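Local structure of cellulosomal scaffoldin (Bacteroides cellulosolvens, 2XBT) at residues A[54-60]-A[117-123]; A[142-147]-A[156-160]; A[36-42]-A[95-101]; A[14-20]-A[133-139]. The protein serves as a secreted cellulosome scaffold, of which this piece is the family 3b carbohydrate-binding module that probably binds cellulose. All blocks are in the same frame, centred on the assembly; numbering follows the deposited sequence.

Interaction 1 of 4, residues A[54-60]-A[117-123]; sequences DDDKALT and VAKADWT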
loop_
_atom_site.group_PDB
_atom_site.type_symbol
_atom_site.label_atom_id
_atom_site.label_comp_id
_atom_site.label_asym_id
_atom_site.label_seq_id
_atom_site.Cartn_x
_atom_site.Cartn_y
_atom_site.Cartn_z
ATOM N N ASP A 54 11.071 13.755 6.691
ATOM C CA ASP A 54 11.821 14.527 7.654
ATOM C C ASP A 54 12.960 15.312 7.000
ATOM O O ASP A 54 12.991 16.547 7.035
ATOM C CB ASP A 54 12.396 13.545 8.682
ATOM C CG ASP A 54 12.799 12.209 8.052
ATOM O OD1 ASP A 54 13.841 12.150 7.357
ATOM O OD2 ASP A 54 12.077 11.214 8.250
ATOM N N ASP A 55 13.881 14.579 6.381
ATOM C CA ASP A 55 15.169 15.135 6.006
ATOM C C ASP A 55 16.002 14.123 5.224
ATOM O O ASP A 55 17.226 14.077 5.367
ATOM C CB ASP A 55 15.917 15.499 7.279
ATOM C CG ASP A 55 15.846 14.392 8.316
ATOM O OD1 ASP A 55 16.533 13.363 8.130
ATOM O OD2 ASP A 55 15.089 14.544 9.302
ATOM N N ASP A 56 15.338 13.301 4.420
ATOM C CA ASP A 56 16.030 12.324 3.586
ATOM C C ASP A 56 16.871 11.301 4.367
ATOM O O ASP A 56 17.933 10.885 3.905
ATOM C CB ASP A 56 16.897 13.030 2.537
ATOM C CG ASP A 56 16.129 13.354 1.261
ATOM O OD1 ASP A 56 14.913 13.644 1.342
ATOM O OD2 ASP A 56 16.746 13.317 0.172
ATOM N N LYS A 57 16.400 10.896 5.545
ATOM C CA LYS A 57 17.031 9.792 6.257
ATOM C C LYS A 57 16.729 8.498 5.516
ATOM O O LYS A 57 15.662 8.365 4.923
ATOM C CB LYS A 57 16.510 9.699 7.687
ATOM C CG LYS A 57 17.307 10.510 8.684
ATOM C CD LYS A 57 16.679 10.443 10.058
ATOM C CE LYS A 57 17.497 11.234 11.066
ATOM N NZ LYS A 57 16.938 11.137 12.443
ATOM N N ALA A 58 17.658 7.549 5.556
ATOM C CA ALA A 58 17.485 6.281 4.850
ATOM C C ALA A 58 16.384 5.406 5.458
ATOM O O ALA A 58 16.375 5.134 6.663
ATOM C CB ALA A 58 18.805 5.510 4.791
ATOM N N LEU A 59 15.468 4.955 4.607
ATOM C CA LEU A 59 14.390 4.087 5.046
ATOM C C LEU A 59 14.556 2.671 4.510
ATOM O O LEU A 59 15.168 2.460 3.464
ATOM C CB LEU A 59 13.045 4.651 4.607
ATOM C CG LEU A 59 12.721 6.070 5.068
ATOM C CD1 LEU A 59 11.418 6.546 4.434
ATOM C CD2 LEU A 59 12.642 6.124 6.592
ATOM N N THR A 60 14.004 1.707 5.240
ATOM C CA THR A 60 14.029 0.321 4.814
ATOM C C THR A 60 12.623 -0.245 4.840
ATOM O O THR A 60 11.876 -0.028 5.794
ATOM C CB THR A 60 14.910 -0.530 5.730
ATOM O OG1 THR A 60 16.256 -0.048 5.668
ATOM C CG2 THR A 60 14.873 -1.996 5.301
ATOM N N VAL A 117 7.806 0.111 7.361
ATOM C CA VAL A 117 8.890 0.994 6.966
ATOM C C VAL A 117 9.515 1.644 8.206
ATOM O O VAL A 117 8.812 2.189 9.069
ATOM C CB VAL A 117 8.432 2.050 5.968
ATOM C CG1 VAL A 117 9.550 3.043 5.696
ATOM C CG2 VAL A 117 7.999 1.367 4.672
ATOM N N ALA A 118 10.836 1.550 8.296
ATOM C CA ALA A 118 11.578 2.079 9.438
ATOM C C ALA A 118 12.882 2.745 8.995
ATOM O O ALA A 118 13.377 2.493 7.899
ATOM C CB ALA A 118 11.864 0.976 10.439
ATOM N N LYS A 119 13.428 3.604 9.849
ATOM C CA LYS A 119 14.740 4.188 9.597
ATOM C C LYS A 119 15.771 3.248 10.191
ATOM O O LYS A 119 15.413 2.308 10.892
ATOM C CB LYS A 119 14.843 5.559 10.254
ATOM C CG LYS A 119 13.658 6.447 9.973
ATOM C CD LYS A 119 13.866 7.836 10.529
ATOM C CE LYS A 119 12.559 8.604 10.547
ATOM N NZ LYS A 119 12.687 9.876 11.303
ATOM N N ALA A 120 17.050 3.479 9.927
ATOM C CA ALA A 120 18.070 2.612 10.518
ATOM C C ALA A 120 18.573 3.135 11.867
ATOM O O ALA A 120 19.051 2.367 12.703
ATOM C CB ALA A 120 19.230 2.412 9.558
ATOM N N ASP A 121 18.435 4.436 12.085
ATOM C CA ASP A 121 19.094 5.091 13.208
ATOM C C ASP A 121 18.327 5.093 14.535
ATOM O O ASP A 121 18.611 5.924 15.407
ATOM C CB ASP A 121 19.475 6.523 12.817
ATOM C CG ASP A 121 18.270 7.394 12.532
ATOM O OD1 ASP A 121 17.135 6.876 12.588
ATOM O OD2 ASP A 121 18.460 8.600 12.244
ATOM N N TRP A 122 17.375 4.173 14.695
ATOM C CA TRP A 122 16.602 4.066 15.938
ATOM C C TRP A 122 15.516 5.129 16.057
ATOM O O TRP A 122 14.748 5.126 17.032
ATOM C CB TRP A 122 17.498 4.224 17.179
ATOM C CG TRP A 122 18.415 3.091 17.492
ATOM C CD1 TRP A 122 19.780 3.141 17.576
ATOM C CD2 TRP A 122 18.042 1.741 17.791
ATOM N NE1 TRP A 122 20.278 1.902 17.900
ATOM C CE2 TRP A 122 19.231 1.023 18.034
ATOM C CE3 TRP A 122 16.819 1.065 17.869
ATOM C CZ2 TRP A 122 19.234 -0.336 18.350
ATOM C CZ3 TRP A 122 16.822 -0.281 18.182
ATOM C CH2 TRP A 122 18.021 -0.967 18.419
ATOM N N THR A 123 15.469 6.065 15.111
ATOM C CA THR A 123 14.571 7.201 15.276
ATOM C C THR A 123 13.149 6.873 14.855
ATOM O O THR A 123 12.909 5.955 14.073
ATOM C CB THR A 123 15.084 8.491 14.601
ATOM O OG1 THR A 123 15.268 8.267 13.198
ATOM C CG2 THR A 123 16.411 8.921 15.222
HETATM O O HOH W 1 17.843 6.360 8.453
HETATM O O HOH W 2 15.930 -0.252 9.102
#
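Asp54 starts the contact with a carboxylate facing Lys119: OD2 lies 3.4 Å from Lys119 NZ, a salt bridge with only weak hydrogen-bond geometry, and the stronger partner of that ammonium is the backbone oxygen of Asn124. Lys57 comes next, extended beyond its beta carbon (chi2 to chi4 all t). Its chain runs beside that of Lys119, with Lys57 CD 3.9 Å from Lys119 CD, and Lys57 NZ meets Asp121 OD2 at 3.0 Å in a second salt bridge, again of weak hydrogen-bond geometry. Asp121 itself makes an Asx turn, its OD1 accepting from Thr123 N at 3.1 Å. Water 1 donates to Ala58 O (2.6 Å) and weakly accepts from Ala120 N (3.3 Å). Leu59 CB packs on Val117 CG1 at 4.0 Å, and both side chains reach Phe75 of strand 71-82. At Thr60 the surface loop gives way to regular pairing of strands 59-66 and 110-119 in one sheet of the CBM3 beta-sandwich: Thr60 N to Ala118 O is 2.8 Å and Ala118 N to Thr60 O 3.1 Å, an antiparallel hydrogen-bonded pair. Lys57 NZ and Lys119 NZ stand 4.6 Å apart, each also facing an aspartate, consistent with partial compensation of the like charges.

Interaction 2 of 4, residues A[142-147]-A[156-160]; sequences ENKLVA and YGTPP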
loop_
_atom_site.group_PDB
_atom_site.type_symbol
_atom_site.label_atom_id
_atom_site.label_comp_id
_atom_site.label_asym_id
_atom_site.label_seq_id
_atom_site.Cartn_x
_atom_site.Cartn_y
_atom_site.Cartn_z
ATOM N N GLU A 142 -11.433 1.059 5.162
ATOM C CA GLU A 142 -11.132 1.844 3.981
ATOM C C GLU A 142 -10.072 2.900 4.313
ATOM O O GLU A 142 -10.269 3.721 5.202
ATOM C CB GLU A 142 -12.414 2.514 3.497
ATOM C CG GLU A 142 -12.251 3.474 2.329
ATOM C CD GLU A 142 -13.580 4.112 1.922
ATOM O OE1 GLU A 142 -14.026 5.056 2.615
ATOM O OE2 GLU A 142 -14.185 3.657 0.923
ATOM N N ASN A 143 -8.940 2.859 3.615
ATOM C CA ASN A 143 -7.997 3.970 3.620
ATOM C C ASN A 143 -7.819 4.427 2.187
ATOM O O ASN A 143 -6.981 3.892 1.467
ATOM C CB ASN A 143 -6.651 3.582 4.220
ATOM C CG ASN A 143 -5.651 4.749 4.226
ATOM O OD1 ASN A 143 -5.975 5.873 3.819
ATOM N ND2 ASN A 143 -4.444 4.485 4.705
ATOM N N LYS A 144 -8.620 5.414 1.787
ATOM C CA LYS A 144 -8.602 5.947 0.421
ATOM C C LYS A 144 -7.373 6.785 0.087
ATOM O O LYS A 144 -7.206 7.211 -1.055
ATOM C CB LYS A 144 -9.861 6.776 0.159
ATOM C CG LYS A 144 -11.155 5.991 0.188
ATOM C CD LYS A 144 -11.270 5.057 -1.010
ATOM C CE LYS A 144 -12.640 5.178 -1.667
ATOM N NZ LYS A 144 -12.855 4.120 -2.705
ATOM N N LEU A 145 -6.499 7.008 1.067
ATOM C CA LEU A 145 -5.314 7.836 0.849
ATOM C C LEU A 145 -4.116 7.003 0.375
ATOM O O LEU A 145 -3.014 7.532 0.189
ATOM C CB LEU A 145 -4.961 8.612 2.131
ATOM C CG LEU A 145 -6.089 9.462 2.737
ATOM C CD1 LEU A 145 -5.690 9.945 4.127
ATOM C CD2 LEU A 145 -6.408 10.639 1.837
ATOM N N VAL A 146 -4.344 5.712 0.160
ATOM C CA VAL A 146 -3.323 4.841 -0.434
ATOM C C VAL A 146 -3.805 4.523 -1.833
ATOM O O VAL A 146 -4.987 4.208 -2.020
ATOM C CB VAL A 146 -3.179 3.516 0.336
ATOM C CG1 VAL A 146 -2.270 2.548 -0.420
ATOM C CG2 VAL A 146 -2.629 3.781 1.748
ATOM N N ALA A 147 -2.922 4.613 -2.816
ATOM C CA ALA A 147 -3.348 4.417 -4.211
ATOM C C ALA A 147 -2.892 3.071 -4.754
ATOM O O ALA A 147 -1.779 2.624 -4.471
ATOM C CB ALA A 147 -2.819 5.525 -5.099
ATOM N N TYR A 156 -7.692 2.481 -7.558
ATOM C CA TYR A 156 -8.242 2.671 -6.212
ATOM C C TYR A 156 -7.498 3.779 -5.486
ATOM O O TYR A 156 -6.281 3.907 -5.622
ATOM C CB TYR A 156 -8.175 1.388 -5.373
ATOM C CG TYR A 156 -8.671 1.582 -3.944
ATOM C CD1 TYR A 156 -9.964 1.241 -3.596
ATOM C CD2 TYR A 156 -7.841 2.101 -2.952
ATOM C CE1 TYR A 156 -10.438 1.415 -2.308
ATOM C CE2 TYR A 156 -8.307 2.294 -1.654
ATOM C CZ TYR A 156 -9.614 1.949 -1.341
ATOM O OH TYR A 156 -10.109 2.109 -0.061
ATOM N N GLY A 157 -8.238 4.575 -4.726
ATOM C CA GLY A 157 -7.623 5.540 -3.833
ATOM C C GLY A 157 -7.429 6.891 -4.478
ATOM O O GLY A 157 -7.698 7.070 -5.665
ATOM N N THR A 158 -6.933 7.835 -3.681
ATOM C CA THR A 158 -6.774 9.227 -4.078
ATOM C C THR A 158 -5.355 9.703 -3.839
ATOM O O THR A 158 -4.998 10.032 -2.709
ATOM C CB THR A 158 -7.694 10.125 -3.221
ATOM O OG1 THR A 158 -9.029 9.613 -3.259
ATOM C CG2 THR A 158 -7.664 11.580 -3.711
ATOM N N PRO A 159 -4.535 9.728 -4.896
ATOM C CA PRO A 159 -3.170 10.243 -4.863
ATOM C C PRO A 159 -3.213 11.711 -4.434
ATOM O O PRO A 159 -4.226 12.366 -4.667
ATOM C CB PRO A 159 -2.731 10.158 -6.330
ATOM C CG PRO A 159 -3.611 9.150 -6.945
ATOM C CD PRO A 159 -4.921 9.285 -6.247
ATOM N N PRO A 160 -2.144 12.204 -3.798
ATOM C CA PRO A 160 -2.058 13.619 -3.408
ATOM C C PRO A 160 -2.186 14.545 -4.614
ATOM O O PRO A 160 -1.740 14.212 -5.715
ATOM C CB PRO A 160 -0.643 13.739 -2.825
ATOM C CG PRO A 160 -0.258 12.356 -2.422
ATOM C CD PRO A 160 -0.935 11.452 -3.432
ATOM O OXT PRO A 160 -2.730 15.656 -4.517
HETATM O O HOH W 3 -7.865 1.059 1.590
HETATM O O HOH W 4 -11.172 4.636 -4.779
#
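An Asx turn superposed on a type I beta turn, Asn143 to Val146, is set against the C-terminal tail just where the 147-150/153-156 hairpin opens. Asn143 shapes it with chi1 t and chi2 near 0°, which brings OD1 to 3.0 Å from Leu145 N; its ND2 bonds to the carbonyl of Ser132. Tyr156, with 110 Å² covered, is the largest contributor. Its chi1 is t and chi2 97°, so the ring lies along the turn and presents its edge to two carbonyls: CE2 is 3.7 Å from Asn143 O and CD2 3.7 Å from Val146 O. At the ring's tip, Tyr156 OH sits 3.3 Å from Lys144 CD and 3.5 Å from Glu142 CG. Lys144 folds in an m, m conformation, with chi3 between wells at -133°, and this places NZ within 3.9 Å of Glu142 OE2, a long salt bridge. Gly157 fills a position no side chain could share: with phi/psi of 92/177, a CB would fall 2.0 Å from Val146 O. The tail is fixed to the turn by Thr158 N donating to Lys144 O at 2.7 Å, while Ala147 CB touches Pro159 CG at 4.1 Å. Two waters complete the junction: one links Asn143 N (2.9 Å) to Tyr156 OH (3.0 Å), and the other accepts from Lys144 NZ at 2.7 Å and from Gly157 N at 2.9 Å.

Interaction 3 of 4, residues A[36-42]-A[95-101]; sequences GSSTYDL and SGTLGAA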
loop_
_atom_site.group_PDB
_atom_site.type_symbol
_atom_site.label_atom_id
_atom_site.label_comp_id
_atom_site.label_asym_id
_atom_site.label_seq_id
_atom_site.Cartn_x
_atom_site.Cartn_y
_atom_site.Cartn_z
ATOM N N GLY A 36 -15.049 -9.078 -8.603
ATOM C CA GLY A 36 -15.725 -9.445 -9.842
ATOM C C GLY A 36 -15.243 -10.733 -10.478
ATOM O O GLY A 36 -14.576 -11.547 -9.837
ATOM N N SER A 37 -15.569 -10.916 -11.755
ATOM C CA SER A 37 -15.318 -12.182 -12.429
ATOM C C SER A 37 -14.060 -12.221 -13.299
ATOM O O SER A 37 -13.732 -13.272 -13.843
ATOM C CB SER A 37 -16.542 -12.578 -13.263
ATOM O OG SER A 37 -16.911 -11.498 -14.101
ATOM N N SER A 38 -13.367 -11.092 -13.435
ATOM C CA SER A 38 -12.071 -11.056 -14.113
ATOM C C SER A 38 -10.960 -11.664 -13.263
ATOM O O SER A 38 -11.149 -11.935 -12.080
ATOM C CB SER A 38 -11.691 -9.617 -14.435
ATOM O OG SER A 38 -12.716 -8.969 -15.168
ATOM N N THR A 39 -9.793 -11.867 -13.863
ATOM C CA THR A 39 -8.614 -12.233 -13.101
ATOM C C THR A 39 -7.595 -11.146 -13.335
ATOM O O THR A 39 -7.573 -10.518 -14.397
ATOM C CB THR A 39 -7.993 -13.555 -13.567
ATOM O OG1 THR A 39 -7.426 -13.365 -14.863
ATOM C CG2 THR A 39 -9.034 -14.679 -13.595
ATOM N N TYR A 40 -6.767 -10.897 -12.328
ATOM C CA TYR A 40 -5.766 -9.847 -12.405
ATOM C C TYR A 40 -4.370 -10.420 -12.112
ATOM O O TYR A 40 -4.196 -11.218 -11.197
ATOM C CB TYR A 40 -6.106 -8.736 -11.404
ATOM C CG TYR A 40 -7.336 -7.932 -11.769
ATOM C CD1 TYR A 40 -7.248 -6.878 -12.665
ATOM C CD2 TYR A 40 -8.575 -8.232 -11.235
ATOM C CE1 TYR A 40 -8.366 -6.124 -13.008
ATOM C CE2 TYR A 40 -9.696 -7.492 -11.571
ATOM C CZ TYR A 40 -9.583 -6.443 -12.463
ATOM O OH TYR A 40 -10.700 -5.715 -12.791
ATOM N N ASP A 41 -3.388 -9.984 -12.891
ATOM C CA ASP A 41 -2.002 -10.415 -12.742
ATOM C C ASP A 41 -1.313 -9.534 -11.703
ATOM O O ASP A 41 -1.150 -8.330 -11.919
ATOM C CB ASP A 41 -1.291 -10.256 -14.089
ATOM C CG ASP A 41 0.125 -10.796 -14.081
ATOM O OD1 ASP A 41 0.660 -11.089 -12.988
ATOM O OD2 ASP A 41 0.712 -10.923 -15.184
ATOM N N LEU A 42 -0.897 -10.129 -10.589
ATOM C CA LEU A 42 -0.309 -9.345 -9.512
ATOM C C LEU A 42 0.968 -8.626 -9.923
ATOM O O LEU A 42 1.321 -7.612 -9.326
ATOM C CB LEU A 42 -0.054 -10.190 -8.271
ATOM C CG LEU A 42 -1.300 -10.650 -7.525
ATOM C CD1 LEU A 42 -0.875 -11.522 -6.359
ATOM C CD2 LEU A 42 -2.090 -9.434 -7.038
ATOM N N SER A 95 4.585 -11.749 -8.568
ATOM C CA SER A 95 4.018 -12.882 -9.278
ATOM C C SER A 95 2.643 -13.287 -8.778
ATOM O O SER A 95 2.177 -12.813 -7.748
ATOM C CB SER A 95 4.948 -14.086 -9.154
ATOM O OG SER A 95 4.936 -14.591 -7.827
ATOM N N GLY A 96 1.997 -14.189 -9.511
ATOM C CA GLY A 96 0.745 -14.741 -9.044
ATOM C C GLY A 96 -0.455 -14.010 -9.609
ATOM O O GLY A 96 -0.340 -12.999 -10.310
ATOM N N THR A 97 -1.625 -14.531 -9.283
ATOM C CA THR A 97 -2.849 -14.078 -9.902
ATOM C C THR A 97 -3.925 -13.860 -8.861
ATOM O O THR A 97 -4.086 -14.659 -7.941
ATOM C CB THR A 97 -3.346 -15.150 -10.897
ATOM O OG1 THR A 97 -2.389 -15.295 -11.960
ATOM C CG2 THR A 97 -4.692 -14.772 -11.480
ATOM N N LEU A 98 -4.644 -12.756 -8.992
ATOM C CA LEU A 98 -5.892 -12.593 -8.280
ATOM C C LEU A 98 -6.980 -13.233 -9.121
ATOM O O LEU A 98 -7.281 -12.750 -10.214
ATOM C CB LEU A 98 -6.216 -11.117 -8.087
ATOM C CG LEU A 98 -5.722 -10.470 -6.811
ATOM C CD1 LEU A 98 -6.523 -9.189 -6.586
ATOM C CD2 LEU A 98 -5.861 -11.423 -5.622
ATOM N N GLY A 99 -7.538 -14.327 -8.624
ATOM C CA GLY A 99 -8.570 -15.051 -9.342
ATOM C C GLY A 99 -9.924 -14.385 -9.235
ATOM O O GLY A 99 -10.095 -13.395 -8.518
ATOM N N ALA A 100 -10.898 -14.925 -9.964
ATOM C CA ALA A 100 -12.268 -14.434 -9.876
ATOM C C ALA A 100 -12.859 -14.693 -8.498
ATOM O O ALA A 100 -12.621 -15.734 -7.895
ATOM C CB ALA A 100 -13.122 -15.104 -10.920
ATOM N N ALA A 101 -13.662 -13.747 -8.025
ATOM C CA ALA A 101 -14.394 -13.918 -6.779
ATOM C C ALA A 101 -15.216 -15.207 -6.839
ATOM O O ALA A 101 -15.923 -15.460 -7.817
ATOM C CB ALA A 101 -15.302 -12.706 -6.534
HETATM O O HOH W 5 -16.857 -13.829 -10.020
#
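Leu42 and Leu98 lose the most surface here, 81 and 77 Å², and they meet each other: Leu42 CD2 is 3.8 Å from Leu98 CG. Leu42 points across at the other segment, with CB 3.5 Å from Ser95 O. The backbone N of Leu42 donates to Gly96 O at 2.9 Å. Leu98 is paired with Tyr40, the CB atoms of the two residues being 4.1 Å apart on one face; on that face Leu98 also rests on Leu10 and Leu32. The main chains of Tyr40 and Leu98 form an antiparallel hydrogen-bonded pair, Tyr40 N to Leu98 O at 2.9 Å and Leu98 N to Tyr40 O at 2.7 Å. With Asp41 opposite Thr97 as the neighbouring non-hydrogen-bonded pair (CA to CA 4.7 Å), this makes a small two-stranded antiparallel sheet, 40-41 with 97-98, beside the two larger sheets of the CBM3 beta-sandwich. The ring of Tyr40 leads away from the partner segment, stacks edge-to-face with Tyr150 and bonds through OH to the backbone N of Asp9. Beyond the strands Ala100, 49 Å² covered, fits under the 36-39 bend: its CB lies 3.5 Å from Ser37 O and its CA 3.5 Å from Ser38 O. Next to it Ala101 N donates to Gly36 O at 3.0 Å, and water 5 donates to Ala101 O at 2.9 Å and weakly to Gly36 O at 3.2 Å.

Interaction 4 of 4, residues A[14-20]-A[133-139]; sequences FSNNGAA and YPGSMSQ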
loop_
_atom_site.group_PDB
_atom_site.type_symbol
_atom_site.label_atom_id
_atom_site.label_comp_id
_atom_site.label_asym_id
_atom_site.label_seq_id
_atom_site.Cartn_x
_atom_site.Cartn_y
_atom_site.Cartn_z
ATOM N N PHE A 14 -7.289 -1.659 4.425
ATOM C CA PHE A 14 -6.046 -1.206 5.015
ATOM C C PHE A 14 -6.142 -1.260 6.537
ATOM O O PHE A 14 -7.197 -0.972 7.110
ATOM C CB PHE A 14 -5.758 0.243 4.585
ATOM C CG PHE A 14 -4.455 0.788 5.108
ATOM C CD1 PHE A 14 -3.297 0.688 4.354
ATOM C CD2 PHE A 14 -4.396 1.399 6.351
ATOM C CE1 PHE A 14 -2.105 1.178 4.826
ATOM C CE2 PHE A 14 -3.209 1.889 6.842
ATOM C CZ PHE A 14 -2.055 1.777 6.086
ATOM N N SER A 15 -5.049 -1.639 7.180
ATOM C CA SER A 15 -4.904 -1.417 8.617
ATOM C C SER A 15 -3.452 -1.188 8.958
ATOM O O SER A 15 -2.569 -1.492 8.170
ATOM C CB SER A 15 -5.440 -2.597 9.425
ATOM O OG SER A 15 -4.428 -3.557 9.622
ATOM N N ASN A 16 -3.198 -0.647 10.144
ATOM C CA ASN A 16 -1.832 -0.351 10.556
ATOM C C ASN A 16 -1.585 -0.796 12.001
ATOM O O ASN A 16 -0.698 -0.283 12.673
ATOM C CB ASN A 16 -1.503 1.140 10.376
ATOM C CG ASN A 16 -2.506 2.050 11.052
ATOM O OD1 ASN A 16 -3.303 1.610 11.887
ATOM N ND2 ASN A 16 -2.478 3.331 10.693
ATOM N N ASN A 17 -2.368 -1.768 12.455
ATOM C CA ASN A 17 -2.207 -2.295 13.798
ATOM C C ASN A 17 -2.549 -1.248 14.851
ATOM O O ASN A 17 -2.017 -1.278 15.962
ATOM C CB ASN A 17 -0.772 -2.790 14.001
ATOM C CG ASN A 17 -0.445 -4.002 13.143
ATOM O OD1 ASN A 17 -1.344 -4.671 12.625
ATOM N ND2 ASN A 17 0.849 -4.297 12.997
ATOM N N GLY A 18 -3.426 -0.317 14.489
ATOM C CA GLY A 18 -3.815 0.765 15.379
ATOM C C GLY A 18 -2.714 1.781 15.653
ATOM O O GLY A 18 -2.841 2.607 16.561
ATOM N N ALA A 19 -1.638 1.732 14.872
ATOM C CA ALA A 19 -0.522 2.657 15.067
ATOM C C ALA A 19 -0.964 4.108 15.272
ATOM O O ALA A 19 -1.861 4.609 14.585
ATOM C CB ALA A 19 0.466 2.568 13.923
ATOM N N ALA A 20 -0.324 4.778 16.228
ATOM C CA ALA A 20 -0.600 6.185 16.506
ATOM C C ALA A 20 0.238 7.089 15.610
ATOM O O ALA A 20 1.175 6.635 14.961
ATOM C CB ALA A 20 -0.309 6.496 17.970
ATOM N N TYR A 133 -1.165 8.308 5.980
ATOM C CA TYR A 133 -1.482 7.835 7.336
ATOM C C TYR A 133 -2.917 8.204 7.706
ATOM O O TYR A 133 -3.272 9.388 7.741
ATOM C CB TYR A 133 -0.523 8.410 8.377
ATOM C CG TYR A 133 -0.889 8.014 9.802
ATOM C CD1 TYR A 133 -0.742 6.699 10.241
ATOM C CD2 TYR A 133 -1.391 8.955 10.699
ATOM C CE1 TYR A 133 -1.089 6.330 11.566
ATOM C CE2 TYR A 133 -1.735 8.604 12.008
ATOM C CZ TYR A 133 -1.585 7.298 12.435
ATOM O OH TYR A 133 -1.928 6.958 13.730
ATOM N N PRO A 134 -3.743 7.201 8.005
ATOM C CA PRO A 134 -5.173 7.454 8.207
ATOM C C PRO A 134 -5.580 7.586 9.670
ATOM O O PRO A 134 -6.783 7.664 9.961
ATOM C CB PRO A 134 -5.811 6.189 7.646
ATOM C CG PRO A 134 -4.798 5.099 8.003
ATOM C CD PRO A 134 -3.427 5.762 8.115
ATOM N N GLY A 135 -4.614 7.611 10.575
ATOM C CA GLY A 135 -4.935 7.542 11.988
ATOM C C GLY A 135 -4.870 6.084 12.391
ATOM O O GLY A 135 -4.454 5.243 11.587
ATOM N N SER A 136 -5.261 5.780 13.627
ATOM C CA SER A 136 -5.206 4.411 14.130
ATOM C C SER A 136 -6.256 3.546 13.461
ATOM O O SER A 136 -7.447 3.844 13.529
ATOM C CB SER A 136 -5.418 4.383 15.644
ATOM O OG SER A 136 -4.427 5.152 16.296
ATOM N N MET A 137 -5.815 2.474 12.811
ATOM C CA MET A 137 -6.732 1.502 12.219
ATOM C C MET A 137 -6.273 0.105 12.601
ATOM O O MET A 137 -5.395 -0.472 11.962
ATOM C CB MET A 137 -6.783 1.620 10.692
ATOM C CG MET A 137 -7.439 2.872 10.160
ATOM S SD MET A 137 -7.598 2.845 8.357
ATOM C CE MET A 137 -8.762 1.523 8.141
ATOM N N SER A 138 -6.860 -0.427 13.665
ATOM C CA SER A 138 -6.522 -1.759 14.127
ATOM C C SER A 138 -7.162 -2.791 13.212
ATOM O O SER A 138 -6.546 -3.799 12.875
ATOM C CB SER A 138 -6.997 -1.953 15.571
ATOM O OG SER A 138 -8.377 -1.646 15.685
ATOM N N GLN A 139 -8.401 -2.541 12.807
ATOM C CA GLN A 139 -9.100 -3.473 11.932
ATOM C C GLN A 139 -9.069 -3.009 10.476
ATOM O O GLN A 139 -9.013 -1.816 10.211
ATOM C CB GLN A 139 -10.542 -3.656 12.404
ATOM C CG GLN A 139 -10.650 -4.147 13.845
ATOM C CD GLN A 139 -11.893 -4.984 14.088
ATOM O OE1 GLN A 139 -12.830 -4.546 14.761
ATOM N NE2 GLN A 139 -11.902 -6.202 13.545
#
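Phe14 presents its ring edge to Met137: SD lies 5.4 Å from the ring centroid and 79° off the ring normal, a Met-aromatic contact, while Phe14 CE2 touches Pro134 CG at 3.8 Å. Past this apolar patch the chain leaves strand 10-15 in a type I' beta turn, Asn16 to Ala19, with Ala19 N bonded to Asn16 O at 3.1 Å. Alongside lies 133-139, part of the long loop between strands 125-126 and 147-150 of the CBM3 beta-sandwich. Asn16 N donates to Met137 O at 2.9 Å, and Gly18 N adds a weaker bond to the same oxygen at 3.2 Å. Tyr133 OH donates to Ala19 O at 2.5 Å, though its modelled position is less certain. The side-chain amide of Asn16 uses both ends: OD1 accepts from Met137 N at 2.8 Å and ND2 donates to Gly135 O at 2.9 Å. It thus presents an acceptor and a donor to the loop backbone much as a peptide group would, supplementing the main-chain bonds to Met137 O.

Overall arrangement
From the N terminus, segment 14-20 comes first and pairs with 133-139, so interaction 4 closes a loop of 112 residues. Interactions 3 and 1 both fall within that span and cross each other, their segments alternating as 36-42, 54-60, 95-101 and 117-123. They sit on opposite sides of the chain's centre, with centres about 35 Å apart: interaction 3 joins the small sheet, interaction 1 two strands of the sheet that interaction 4 also reaches. Interaction 2 follows, closing a short loop around the 147-150/153-156 hairpin of the other large sheet. It touches interaction 4, with Asn143 CB 3.5 Å from Phe14 CB, bringing the 143-146 turn, on which the C-terminal tail lies, against strand 10-15.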